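Local coordinates for protein lysine cyclodeaminase (Streptomyces pristinaespiralis, PDB 5YU3) that catalyses the NAD-dependent cyclisation of L-lysine with loss of ammonia, and also recognises L-ornithine and L-2,4-diaminobutyric acid, at residues R165-D170 against A199-V204; L141-T146 against E177-R182; I205-S210 against G216-D221. One frame throughout, in Å; residues are numbered along the deposited sequence.

Interaction 1: R165-D170 against A199-V204; sequences RALVWD and AAEADV. With NAD (nicotinamide-adenine-dinucleotide), chain F.
Arg165 and Glu201 join the start of strand 165-169 to the last turn of helix 195-201 through a salt bridge, with Arg165 NH2 2.8 Å from Glu201 OE2. The N-H...O angle is only 136°, and the oxygen lies tilted out of the guanidinium plane although the two flat groups are turned just 23° apart. Glu201 OE2 receives the bond on its anti lone pair, the one away from OE1, while OE1 pairs with Arg197 in the same helix. A first torsion of 69° places Arg165 CG between its backbone N and carbonyl carbon, and the chain then runs extended to NE, which is held by Thr140 OG1.

The tight part of the contact is built round Leu167, which is buried and points its side chain at the helix. Leu167 CD1 reaches Glu201 CB at 3.8 Å, at the root of the glutamate side chain. The same methyl lies over the centre of the Arg165 guanidinium, 4.2 Å above the plane, so one branch of leucine backs both charged partners. On the looser side the salt-bridged residues are partly exposed and a water adds a second bridge between strand and helix end. It accepts from Arg165 NH2 at 2.9 Å and donates to Glu201 O at 2.6 Å.

At the other end of the strand, Asp170 grips the adenosine ribose of NAD with both carboxylate oxygens. Asp170 OD1 accepts from NAD O2B at 2.6 Å and Asp170 OD2 from NAD O3B at 2.7 Å, while OD2 is also bonded to Thr146 N. An acidic side chain clasping both ribose hydroxyls at the end of the second strand is a hallmark of NAD-binding Rossmann folds.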
loop_
_atom_site.group_PDB
_atom_site.type_symbol
_atom_site.label_atom_id
_atom_site.label_comp_id
_atom_site.label_asym_id
_atom_site.label_seq_id
_atom_site.Cartn_x
_atom_site.Cartn_y
_atom_site.Cartn_z
ATOM N N ARG A 165 -10.477 -18.159 34.400
ATOM C CA ARG A 165 -9.424 -19.065 33.974
ATOM C C ARG A 165 -9.390 -19.131 32.460
ATOM O O ARG A 165 -10.376 -18.833 31.778
ATOM C CB ARG A 165 -9.602 -20.467 34.570
ATOM C CG ARG A 165 -10.780 -21.216 34.018
ATOM C CD ARG A 165 -10.827 -22.631 34.575
ATOM N NE ARG A 165 -11.965 -23.376 34.045
ATOM C CZ ARG A 165 -12.047 -24.704 34.040
ATOM N NH1 ARG A 165 -11.050 -25.432 34.531
ATOM N NH2 ARG A 165 -13.115 -25.298 33.530
ATOM N N ALA A 166 -8.225 -19.508 31.948
ATOM C CA ALA A 166 -8.003 -19.707 30.522
ATOM C C ALA A 166 -7.418 -21.095 30.320
ATOM O O ALA A 166 -6.382 -21.427 30.913
ATOM C CB ALA A 166 -7.068 -18.630 29.952
ATOM N N LEU A 167 -8.092 -21.908 29.504
ATOM C CA LEU A 167 -7.608 -23.218 29.078
ATOM C C LEU A 167 -6.996 -23.060 27.692
ATOM O O LEU A 167 -7.679 -22.596 26.774
ATOM C CB LEU A 167 -8.759 -24.222 29.035
ATOM C CG LEU A 167 -9.594 -24.437 30.302
ATOM C CD1 LEU A 167 -10.714 -25.434 30.022
ATOM C CD2 LEU A 167 -8.718 -24.929 31.449
ATOM N N VAL A 168 -5.717 -23.419 27.538
ATOM C CA VAL A 168 -4.968 -22.993 26.359
ATOM C C VAL A 168 -4.225 -24.154 25.712
ATOM O O VAL A 168 -3.761 -25.087 26.378
ATOM C CB VAL A 168 -3.987 -21.835 26.702
ATOM C CG1 VAL A 168 -4.703 -20.754 27.476
ATOM C CG2 VAL A 168 -2.783 -22.336 27.485
ATOM N N TRP A 169 -4.117 -24.092 24.382
ATOM C CA TRP A 169 -3.396 -25.095 23.619
ATOM C C TRP A 169 -2.621 -24.433 22.490
ATOM O O TRP A 169 -3.069 -23.439 21.913
ATOM C CB TRP A 169 -4.340 -26.155 23.028
ATOM C CG TRP A 169 -3.613 -27.282 22.391
ATOM C CD1 TRP A 169 -3.528 -27.566 21.056
ATOM C CD2 TRP A 169 -2.858 -28.295 23.063
ATOM N NE1 TRP A 169 -2.769 -28.691 20.857
ATOM C CE2 TRP A 169 -2.342 -29.156 22.074
ATOM C CE3 TRP A 169 -2.567 -28.553 24.407
ATOM C CZ2 TRP A 169 -1.558 -30.267 22.387
ATOM C CZ3 TRP A 169 -1.781 -29.650 24.714
ATOM C CH2 TRP A 169 -1.286 -30.492 23.709
ATOM N N ASP A 170 -1.453 -24.995 22.200
ATOM C CA ASP A 170 -0.655 -24.683 21.023
ATOM C C ASP A 170 -0.017 -25.983 20.563
ATOM O O ASP A 170 0.262 -26.866 21.379
ATOM C CB ASP A 170 0.416 -23.624 21.350
ATOM C CG ASP A 170 0.948 -22.900 20.116
ATOM O OD1 ASP A 170 1.706 -23.516 19.337
ATOM O OD2 ASP A 170 0.645 -21.686 19.965
ATOM N N ALA A 199 -12.922 -27.337 23.973
ATOM C CA ALA A 199 -14.248 -27.332 23.359
ATOM C C ALA A 199 -15.336 -27.666 24.375
ATOM O O ALA A 199 -16.390 -27.022 24.401
ATOM C CB ALA A 199 -14.279 -28.314 22.187
ATOM N N ALA A 200 -15.082 -28.646 25.248
ATOM C CA ALA A 200 -16.110 -29.073 26.194
ATOM C C ALA A 200 -16.343 -28.061 27.311
ATOM O O ALA A 200 -17.473 -27.943 27.803
ATOM C CB ALA A 200 -15.743 -30.433 26.798
ATOM N N GLU A 201 -15.309 -27.327 27.735
ATOM C CA GLU A 201 -15.391 -26.585 28.985
ATOM C C GLU A 201 -15.447 -25.069 28.834
ATOM O O GLU A 201 -15.856 -24.396 29.783
ATOM C CB GLU A 201 -14.204 -26.946 29.890
ATOM C CG GLU A 201 -14.341 -28.321 30.538
ATOM C CD GLU A 201 -13.193 -28.670 31.476
ATOM O OE1 GLU A 201 -12.764 -29.844 31.480
ATOM O OE2 GLU A 201 -12.726 -27.782 32.219
ATOM N N ALA A 202 -15.078 -24.516 27.683
ATOM C CA ALA A 202 -14.975 -23.063 27.573
ATOM C C ALA A 202 -16.335 -22.412 27.356
ATOM O O ALA A 202 -17.217 -22.962 26.686
ATOM C CB ALA A 202 -14.031 -22.679 26.428
ATOM N N ASP A 203 -16.491 -21.212 27.917
ATOM C CA ASP A 203 -17.632 -20.352 27.619
ATOM C C ASP A 203 -17.401 -19.486 26.386
ATOM O O ASP A 203 -18.351 -19.162 25.663
ATOM C CB ASP A 203 -17.931 -19.436 28.806
ATOM C CG ASP A 203 -18.241 -20.207 30.071
ATOM O OD1 ASP A 203 -19.176 -21.037 30.036
ATOM O OD2 ASP A 203 -17.550 -19.980 31.091
ATOM N N VAL A 204 -16.160 -19.086 26.152
ATOM C CA VAL A 204 -15.783 -18.309 24.977
ATOM C C VAL A 204 -14.423 -18.829 24.532
ATOM O O VAL A 204 -13.605 -19.227 25.363
ATOM C CB VAL A 204 -15.772 -16.798 25.304
ATOM C CG1 VAL A 204 -15.018 -16.543 26.594
ATOM C CG2 VAL A 204 -15.187 -15.978 24.145
HETATM P PA NAD F . 2.058 -16.214 16.126
HETATM O O1A NAD F . 3.036 -16.876 15.207
HETATM O O2A NAD F . 2.554 -15.281 17.213
HETATM O O5B NAD F . 1.231 -17.364 16.890
HETATM C C5B NAD F . 0.548 -18.373 16.138
HETATM C C4B NAD F . 0.570 -19.633 16.991
HETATM O O4B NAD F . -0.249 -20.632 16.377
HETATM C C3B NAD F . 1.976 -20.234 17.081
HETATM O O3B NAD F . 2.398 -20.304 18.460
HETATM C C2B NAD F . 1.821 -21.620 16.477
HETATM O O2B NAD F . 2.608 -22.622 17.116
HETATM C C1B NAD F . 0.348 -21.885 16.691
HETATM N N9A NAD F . -0.270 -22.923 15.838
HETATM C C8A NAD F . -0.009 -23.217 14.544
HETATM N N7A NAD F . -0.822 -24.236 14.116
HETATM C C5A NAD F . -1.610 -24.583 15.161
HETATM C C6A NAD F . -2.678 -25.566 15.427
HETATM N N6A NAD F . -3.100 -26.412 14.458
HETATM N N1A NAD F . -3.235 -25.570 16.659
HETATM C C2A NAD F . -2.849 -24.745 17.651
HETATM N N3A NAD F . -1.874 -23.836 17.488
HETATM C C4A NAD F . -1.241 -23.714 16.289
HETATM O O3 NAD F . 0.990 -15.423 15.191
HETATM P PN NAD F . -0.147 -14.402 15.665
HETATM O O1N NAD F . -0.682 -14.862 17.001
HETATM O O2N NAD F . 0.392 -12.996 15.502
HETATM O O5D NAD F . -1.269 -14.593 14.522
HETATM C C5D NAD F . -2.099 -15.756 14.517
HETATM C C4D NAD F . -3.122 -15.627 13.389
HETATM O O4D NAD F . -3.905 -14.448 13.575
HETATM C C3D NAD F . -2.458 -15.475 12.031
HETATM O O3D NAD F . -3.251 -16.177 11.049
HETATM C C2D NAD F . -2.566 -13.992 11.756
HETATM O O2D NAD F . -2.461 -13.668 10.363
HETATM C C1D NAD F . -3.935 -13.721 12.345
HETATM N N1N NAD F . -4.231 -12.319 12.612
HETATM C C2N NAD F . -5.502 -11.915 12.480
HETATM C C3N NAD F . -5.861 -10.595 12.714
HETATM C C7N NAD F . -7.294 -10.202 12.570
HETATM O O7N NAD F . -7.604 -9.028 12.540
HETATM N N7N NAD F . -8.219 -11.176 12.522
HETATM C C4N NAD F . -4.893 -9.677 13.131
HETATM C C5N NAD F . -3.587 -10.136 13.287
HETATM C C6N NAD F . -3.274 -11.472 13.031
HETATM O O HOH W 1 -15.697 -24.475 32.395
#

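Interaction 2: L141-T146 against E177-R182; sequences LGLIGT and ESFARR. With NAD (nicotinamide-adenine-dinucleotide), chain F.
The backbones approach most closely at Thr146 and Phe179, whose CA atoms are 6.2 Å apart: the loop leaving strand 140-144 meets segment 177-182 at Phe179. Gly145, with a phi of 90° and its CA 3.7 Å from NAD N3A, appears to open a glycine-rich GxGxxA loop of Rossmann type (Gly145, Gly147, Ala150) leading into helix 148-160. Arg182 and Phe179 hold the next residue, Thr146.

Arg182 fastens the loop end-on, with both terminal nitrogens on one carbonyl oxygen. Arg182 NH2 reaches Thr146 O at 2.8 Å, nearly in line with the C=O bond (167°), and Arg182 NH1 reaches it at 3.0 Å from above the carbonyl plane. The oxygen lies in the guanidinium plane, and a further bond from Arg182 NH2 to Ser178 OG, 2.9 Å long, fixes the rotation of that plane. A bend at chi3 (-85°) turns the arginine back to the loop. Phe179 receives Thr146 CG2 over one ring face, 4.1 Å above it and toward the rim, while Leu143 CD1 comes obliquely to Phe179 CZ at 3.5 Å.

Val168 of strand 165-169 and Ala150 of helix 148-160 also touch the Phe179 side chain; Arg182 packs on Val151 and on Asp336 of the second subunit.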
loop_
_atom_site.group_PDB
_atom_site.type_symbol
_atom_site.label_atom_id
_atom_site.label_comp_id
_atom_site.label_asym_id
_atom_site.label_seq_id
_atom_site.Cartn_x
_atom_site.Cartn_y
_atom_site.Cartn_z
ATOM N N LEU A 141 -12.250 -18.986 29.501
ATOM C CA LEU A 141 -11.831 -18.702 28.136
ATOM C C LEU A 141 -10.988 -19.855 27.616
ATOM O O LEU A 141 -10.159 -20.413 28.344
ATOM C CB LEU A 141 -11.034 -17.390 28.066
ATOM C CG LEU A 141 -10.280 -17.068 26.765
ATOM C CD1 LEU A 141 -11.280 -16.750 25.660
ATOM C CD2 LEU A 141 -9.321 -15.887 26.978
ATOM N N GLY A 142 -11.210 -20.220 26.360
ATOM C CA GLY A 142 -10.349 -21.153 25.654
ATOM C C GLY A 142 -9.525 -20.404 24.621
ATOM O O GLY A 142 -10.032 -19.494 23.959
ATOM N N LEU A 143 -8.249 -20.777 24.501
ATOM C CA LEU A 143 -7.370 -20.223 23.473
ATOM C C LEU A 143 -6.727 -21.367 22.714
ATOM O O LEU A 143 -6.063 -22.214 23.318
ATOM C CB LEU A 143 -6.282 -19.315 24.073
ATOM C CG LEU A 143 -6.759 -18.068 24.820
ATOM C CD1 LEU A 143 -5.576 -17.369 25.486
ATOM C CD2 LEU A 143 -7.523 -17.086 23.909
ATOM N N ILE A 144 -6.922 -21.403 21.396
ATOM C CA ILE A 144 -6.194 -22.318 20.525
ATOM C C ILE A 144 -5.208 -21.484 19.723
ATOM O O ILE A 144 -5.616 -20.594 18.964
ATOM C CB ILE A 144 -7.124 -23.105 19.588
ATOM C CG1 ILE A 144 -8.299 -23.710 20.361
ATOM C CG2 ILE A 144 -6.309 -24.167 18.839
ATOM C CD1 ILE A 144 -7.911 -24.886 21.184
ATOM N N GLY A 145 -3.917 -21.776 19.883
ATOM C CA GLY A 145 -2.879 -20.852 19.466
ATOM C C GLY A 145 -2.531 -19.905 20.604
ATOM O O GLY A 145 -3.380 -19.131 21.049
ATOM N N THR A 146 -1.305 -20.002 21.120
ATOM C CA THR A 146 -0.879 -19.135 22.211
ATOM C C THR A 146 0.354 -18.355 21.781
ATOM O O THR A 146 1.372 -18.333 22.485
ATOM C CB THR A 146 -0.606 -19.933 23.495
ATOM O OG1 THR A 146 0.449 -20.871 23.276
ATOM C CG2 THR A 146 -1.865 -20.674 23.937
ATOM N N GLU A 177 3.668 -23.584 26.841
ATOM C CA GLU A 177 4.217 -23.549 28.193
ATOM C C GLU A 177 4.659 -22.150 28.602
ATOM O O GLU A 177 4.645 -21.833 29.793
ATOM C CB GLU A 177 5.375 -24.546 28.316
ATOM C CG GLU A 177 4.867 -25.980 28.520
ATOM C CD GLU A 177 5.833 -27.040 28.022
ATOM O OE1 GLU A 177 5.362 -28.107 27.558
ATOM O OE2 GLU A 177 7.060 -26.813 28.103
ATOM N N SER A 178 5.020 -21.295 27.644
ATOM C CA SER A 178 5.413 -19.929 27.970
ATOM C C SER A 178 4.230 -18.986 28.110
ATOM O O SER A 178 4.425 -17.827 28.506
ATOM C CB SER A 178 6.364 -19.378 26.903
ATOM O OG SER A 178 5.664 -19.130 25.689
ATOM N N PHE A 179 3.013 -19.435 27.785
ATOM C CA PHE A 179 1.906 -18.491 27.725
ATOM C C PHE A 179 1.558 -17.949 29.107
ATOM O O PHE A 179 1.265 -16.759 29.247
ATOM C CB PHE A 179 0.670 -19.118 27.072
ATOM C CG PHE A 179 -0.445 -18.141 26.882
ATOM C CD1 PHE A 179 -0.318 -17.105 25.954
ATOM C CD2 PHE A 179 -1.587 -18.202 27.671
ATOM C CE1 PHE A 179 -1.327 -16.178 25.796
ATOM C CE2 PHE A 179 -2.605 -17.278 27.522
ATOM C CZ PHE A 179 -2.475 -16.258 26.573
ATOM N N ALA A 180 1.605 -18.796 30.141
ATOM C CA ALA A 180 1.226 -18.334 31.473
ATOM C C ALA A 180 2.055 -17.126 31.909
ATOM O O ALA A 180 1.515 -16.179 32.491
ATOM C CB ALA A 180 1.349 -19.475 32.487
ATOM N N ARG A 181 3.358 -17.119 31.613
ATOM C CA ARG A 181 4.168 -15.964 32.001
ATOM C C ARG A 181 3.774 -14.717 31.216
ATOM O O ARG A 181 3.733 -13.615 31.771
ATOM C CB ARG A 181 5.655 -16.251 31.809
ATOM C CG ARG A 181 6.545 -15.114 32.302
ATOM C CD ARG A 181 7.967 -15.600 32.579
ATOM N NE ARG A 181 8.829 -14.562 33.161
ATOM C CZ ARG A 181 9.294 -13.504 32.505
ATOM N NH1 ARG A 181 8.996 -13.332 31.225
ATOM N NH2 ARG A 181 10.068 -12.622 33.129
ATOM N N ARG A 182 3.505 -14.864 29.916
ATOM C CA ARG A 182 3.081 -13.708 29.124
ATOM C C ARG A 182 1.716 -13.188 29.561
ATOM O O ARG A 182 1.429 -11.998 29.406
ATOM C CB ARG A 182 3.059 -14.077 27.635
ATOM C CG ARG A 182 4.440 -14.231 27.015
ATOM C CD ARG A 182 4.349 -14.614 25.535
ATOM N NE ARG A 182 4.213 -16.062 25.359
ATOM C CZ ARG A 182 3.327 -16.649 24.553
ATOM N NH1 ARG A 182 2.477 -15.920 23.833
ATOM N NH2 ARG A 182 3.295 -17.972 24.471
HETATM P PA NAD F . 2.058 -16.214 16.126
HETATM O O1A NAD F . 3.036 -16.876 15.207
HETATM O O2A NAD F . 2.554 -15.281 17.213
HETATM O O5B NAD F . 1.231 -17.364 16.890
HETATM C C5B NAD F . 0.548 -18.373 16.138
HETATM C C4B NAD F . 0.570 -19.633 16.991
HETATM O O4B NAD F . -0.249 -20.632 16.377
HETATM C C3B NAD F . 1.976 -20.234 17.081
HETATM O O3B NAD F . 2.398 -20.304 18.460
HETATM C C2B NAD F . 1.821 -21.620 16.477
HETATM O O2B NAD F . 2.608 -22.622 17.116
HETATM C C1B NAD F . 0.348 -21.885 16.691
HETATM N N9A NAD F . -0.270 -22.923 15.838
HETATM C C8A NAD F . -0.009 -23.217 14.544
HETATM N N7A NAD F . -0.822 -24.236 14.116
HETATM C C5A NAD F . -1.610 -24.583 15.161
HETATM C C6A NAD F . -2.678 -25.566 15.427
HETATM N N6A NAD F . -3.100 -26.412 14.458
HETATM N N1A NAD F . -3.235 -25.570 16.659
HETATM C C2A NAD F . -2.849 -24.745 17.651
HETATM N N3A NAD F . -1.874 -23.836 17.488
HETATM C C4A NAD F . -1.241 -23.714 16.289
HETATM O O3 NAD F . 0.990 -15.423 15.191
HETATM P PN NAD F . -0.147 -14.402 15.665
HETATM O O1N NAD F . -0.682 -14.862 17.001
HETATM O O2N NAD F . 0.392 -12.996 15.502
HETATM O O5D NAD F . -1.269 -14.593 14.522
HETATM C C5D NAD F . -2.099 -15.756 14.517
HETATM C C4D NAD F . -3.122 -15.627 13.389
HETATM O O4D NAD F . -3.905 -14.448 13.575
HETATM C C3D NAD F . -2.458 -15.475 12.031
HETATM O O3D NAD F . -3.251 -16.177 11.049
HETATM C C2D NAD F . -2.566 -13.992 11.756
HETATM O O2D NAD F . -2.461 -13.668 10.363
HETATM C C1D NAD F . -3.935 -13.721 12.345
HETATM N N1N NAD F . -4.231 -12.319 12.612
HETATM C C2N NAD F . -5.502 -11.915 12.480
HETATM C C3N NAD F . -5.861 -10.595 12.714
HETATM C C7N NAD F . -7.294 -10.202 12.570
HETATM O O7N NAD F . -7.604 -9.028 12.540
HETATM N N7N NAD F . -8.219 -11.176 12.522
HETATM C C4N NAD F . -4.893 -9.677 13.131
HETATM C C5N NAD F . -3.587 -10.136 13.287
HETATM C C6N NAD F . -3.274 -11.472 13.031
#

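Interaction 3: I205-S210 against G216-D221; sequences ISTATS and GPVLPD. With NAD (nicotinamide-adenine-dinucleotide), chain F.
Thr209 OG1, which lies 3.7 Å from Val218 CG1, is gripped by two groups outside the contact: it is hydrogen-bonded to Glu242 OE2 and to the backbone N of Val211. The other oxygen of the same carboxylate, Glu242 OE1, is bonded to Thr207 OG1, so one glutamate ties together two threonines of segment 205-210. This segment carries the end of strand 204-207 in the Rossmann-type parallel sheet, where the loop following the strand passes along the adenosine half of NAD.

A chi1 of 75° sets Thr209 CG2 anti to the carbonyl carbon, beside the backbone N; from there the Thr209 CG2 methyl lies 3.7 Å from NAD N3A, while OG1 turns to Val218. Thr209 CB is 3.6 Å from NAD C4A. Val218 works from the other segment: its CG1 touches the exocyclic amine, NAD N6A, at 3.6 Å and meets the Thr209 side chain tip to tip. The other Val218 branch, CG2, crosses to Thr207 CG2 at 4.0 Å. The two valine methyls therefore divide their contacts, one toward base and Thr209, the other toward the strand. The two segments form part of the adenine pocket, with Ile144 and Gly145, of strand 140-144 and its loop, also against the base. Segment 216-221 has no regular secondary structure and contains a cis peptide bond before Pro217.

A polar bond fixes the sugar next to the base: Ser210 N donates to the ribose ring oxygen, NAD O4B, at 3.1 Å with an N-H...O angle of 154°.

Farther from the cofactor the contact becomes wholly apolar. Leu219, its CG anti to the backbone N (chi1 -173°), extends to Ile205 tip to tip, and Ile205 CD1 stands 4.1 Å from both Leu219 CD1 and Leu219 CD2.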
loop_
_atom_site.group_PDB
_atom_site.type_symbol
_atom_site.label_atom_id
_atom_site.label_comp_id
_atom_site.label_asym_id
_atom_site.label_seq_id
_atom_site.Cartn_x
_atom_site.Cartn_y
_atom_site.Cartn_z
ATOM N N ILE A 205 -14.197 -18.889 23.222
ATOM C CA ILE A 205 -12.937 -19.378 22.673
ATOM C C ILE A 205 -12.439 -18.349 21.670
ATOM O O ILE A 205 -13.243 -17.765 20.939
ATOM C CB ILE A 205 -13.096 -20.759 21.993
ATOM C CG1 ILE A 205 -13.411 -21.844 23.033
ATOM C CG2 ILE A 205 -11.837 -21.147 21.182
ATOM C CD1 ILE A 205 -13.832 -23.187 22.425
ATOM N N SER A 206 -11.126 -18.120 21.640
ATOM C CA SER A 206 -10.474 -17.456 20.514
ATOM C C SER A 206 -9.503 -18.432 19.864
ATOM O O SER A 206 -8.661 -19.026 20.547
ATOM C CB SER A 206 -9.719 -16.179 20.947
ATOM O OG SER A 206 -10.615 -15.160 21.321
ATOM N N THR A 207 -9.620 -18.605 18.546
ATOM C CA THR A 207 -8.626 -19.338 17.775
ATOM C C THR A 207 -7.757 -18.329 17.036
ATOM O O THR A 207 -8.279 -17.435 16.366
ATOM C CB THR A 207 -9.268 -20.327 16.786
ATOM O OG1 THR A 207 -10.027 -19.626 15.792
ATOM C CG2 THR A 207 -10.202 -21.290 17.523
ATOM N N ALA A 208 -6.432 -18.451 17.191
ATOM C CA ALA A 208 -5.515 -17.484 16.582
ATOM C C ALA A 208 -4.206 -18.236 16.351
ATOM O O ALA A 208 -3.244 -18.133 17.125
ATOM C CB ALA A 208 -5.313 -16.239 17.453
ATOM N N THR A 209 -4.196 -19.044 15.286
ATOM C CA THR A 209 -3.091 -19.936 14.988
ATOM C C THR A 209 -2.446 -19.561 13.665
ATOM O O THR A 209 -3.060 -18.912 12.813
ATOM C CB THR A 209 -3.559 -21.396 14.875
ATOM O OG1 THR A 209 -4.232 -21.559 13.616
ATOM C CG2 THR A 209 -4.513 -21.741 16.008
ATOM N N SER A 210 -1.216 -20.034 13.480
ATOM C CA SER A 210 -0.545 -19.992 12.184
ATOM C C SER A 210 -0.684 -21.325 11.449
ATOM O O SER A 210 0.246 -21.770 10.770
ATOM C CB SER A 210 0.924 -19.617 12.359
ATOM O OG SER A 210 1.529 -20.442 13.344
ATOM N N GLY A 216 -6.563 -27.237 8.837
ATOM C CA GLY A 216 -7.587 -27.183 9.842
ATOM C C GLY A 216 -8.352 -28.496 9.928
ATOM O O GLY A 216 -8.121 -29.426 9.146
ATOM N N PRO A 217 -9.283 -28.583 10.893
ATOM C CA PRO A 217 -9.669 -27.506 11.950
ATOM C C PRO A 217 -8.627 -27.584 13.112
ATOM O O PRO A 217 -7.953 -28.633 13.310
ATOM C CB PRO A 217 -10.853 -27.820 12.316
ATOM C CG PRO A 217 -10.921 -29.425 12.190
ATOM C CD PRO A 217 -10.238 -29.728 11.120
ATOM N N VAL A 218 -8.483 -26.472 13.843
ATOM C CA VAL A 218 -7.636 -26.455 15.034
ATOM C C VAL A 218 -8.436 -26.743 16.287
ATOM O O VAL A 218 -7.846 -26.975 17.353
ATOM C CB VAL A 218 -6.919 -25.098 15.197
ATOM C CG1 VAL A 218 -6.178 -24.728 13.912
ATOM C CG2 VAL A 218 -7.918 -24.003 15.598
ATOM N N LEU A 219 -9.763 -26.680 16.203
ATOM C CA LEU A 219 -10.693 -27.063 17.237
ATOM C C LEU A 219 -11.518 -28.216 16.687
ATOM O O LEU A 219 -12.013 -28.121 15.554
ATOM C CB LEU A 219 -11.610 -25.882 17.606
ATOM C CG LEU A 219 -12.578 -26.010 18.785
ATOM C CD1 LEU A 219 -11.829 -25.904 20.119
ATOM C CD2 LEU A 219 -13.651 -24.928 18.684
ATOM N N PRO A 220 -11.654 -29.323 17.411
ATOM C CA PRO A 220 -12.342 -30.493 16.854
ATOM C C PRO A 220 -13.852 -30.344 16.864
ATOM O O PRO A 220 -14.433 -29.653 17.705
ATOM C CB PRO A 220 -11.891 -31.632 17.770
ATOM C CG PRO A 220 -11.514 -30.845 19.121
ATOM C CD PRO A 220 -11.095 -29.656 18.773
ATOM N N ASP A 221 -14.486 -31.019 15.901
ATOM C CA ASP A 221 -15.945 -31.060 15.787
ATOM C C ASP A 221 -16.463 -32.035 16.832
ATOM O O ASP A 221 -16.631 -33.229 16.576
ATOM C CB ASP A 221 -16.370 -31.476 14.383
ATOM C CG ASP A 221 -17.882 -31.445 14.189
ATOM O OD1 ASP A 221 -18.617 -31.000 15.105
ATOM O OD2 ASP A 221 -18.332 -31.871 13.107
HETATM P PA NAD F . 2.058 -16.214 16.126
HETATM O O1A NAD F . 3.036 -16.876 15.207
HETATM O O2A NAD F . 2.554 -15.281 17.213
HETATM O O5B NAD F . 1.231 -17.364 16.890
HETATM C C5B NAD F . 0.548 -18.373 16.138
HETATM C C4B NAD F . 0.570 -19.633 16.991
HETATM O O4B NAD F . -0.249 -20.632 16.377
HETATM C C3B NAD F . 1.976 -20.234 17.081
HETATM O O3B NAD F . 2.398 -20.304 18.460
HETATM C C2B NAD F . 1.821 -21.620 16.477
HETATM O O2B NAD F . 2.608 -22.622 17.116
HETATM C C1B NAD F . 0.348 -21.885 16.691
HETATM N N9A NAD F . -0.270 -22.923 15.838
HETATM C C8A NAD F . -0.009 -23.217 14.544
HETATM N N7A NAD F . -0.822 -24.236 14.116
HETATM C C5A NAD F . -1.610 -24.583 15.161
HETATM C C6A NAD F . -2.678 -25.566 15.427
HETATM N N6A NAD F . -3.100 -26.412 14.458
HETATM N N1A NAD F . -3.235 -25.570 16.659
HETATM C C2A NAD F . -2.849 -24.745 17.651
HETATM N N3A NAD F . -1.874 -23.836 17.488
HETATM C C4A NAD F . -1.241 -23.714 16.289
HETATM O O3 NAD F . 0.990 -15.423 15.191
HETATM P PN NAD F . -0.147 -14.402 15.665
HETATM O O1N NAD F . -0.682 -14.862 17.001
HETATM O O2N NAD F . 0.392 -12.996 15.502
HETATM O O5D NAD F . -1.269 -14.593 14.522
HETATM C C5D NAD F . -2.099 -15.756 14.517
HETATM C C4D NAD F . -3.122 -15.627 13.389
HETATM O O4D NAD F . -3.905 -14.448 13.575
HETATM C C3D NAD F . -2.458 -15.475 12.031
HETATM O O3D NAD F . -3.251 -16.177 11.049
HETATM C C2D NAD F . -2.566 -13.992 11.756
HETATM O O2D NAD F . -2.461 -13.668 10.363
HETATM C C1D NAD F . -3.935 -13.721 12.345
HETATM N N1N NAD F . -4.231 -12.319 12.612
HETATM C C2N NAD F . -5.502 -11.915 12.480
HETATM C C3N NAD F . -5.861 -10.595 12.714
HETATM C C7N NAD F . -7.294 -10.202 12.570
HETATM O O7N NAD F . -7.604 -9.028 12.540
HETATM N N7N NAD F . -8.219 -11.176 12.522
HETATM C C4N NAD F . -4.893 -9.677 13.131
HETATM C C5N NAD F . -3.587 -10.136 13.287
HETATM C C6N NAD F . -3.274 -11.472 13.031
#

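All three contacts belong to the part of the chain built on the parallel, NAD-binding sheet, in which strands 165-169, 140-144 and 204-207 lie side by side in that order. The centres of interactions 1 and 2 are about 10 Å apart, those of 1 and 3 about 11 Å, and those of 2 and 3 about 13 Å. Along the chain the segments of interactions 1 and 2 alternate, as expected of successive strand-helix units, whereas interaction 3 follows both. Probable backbone hydrogen bonds join them, Trp169 O to Gly145 N and Ile144 O to Ala208 N among them. Each contact thus brings a different strand end to the adenosine part of one cofactor.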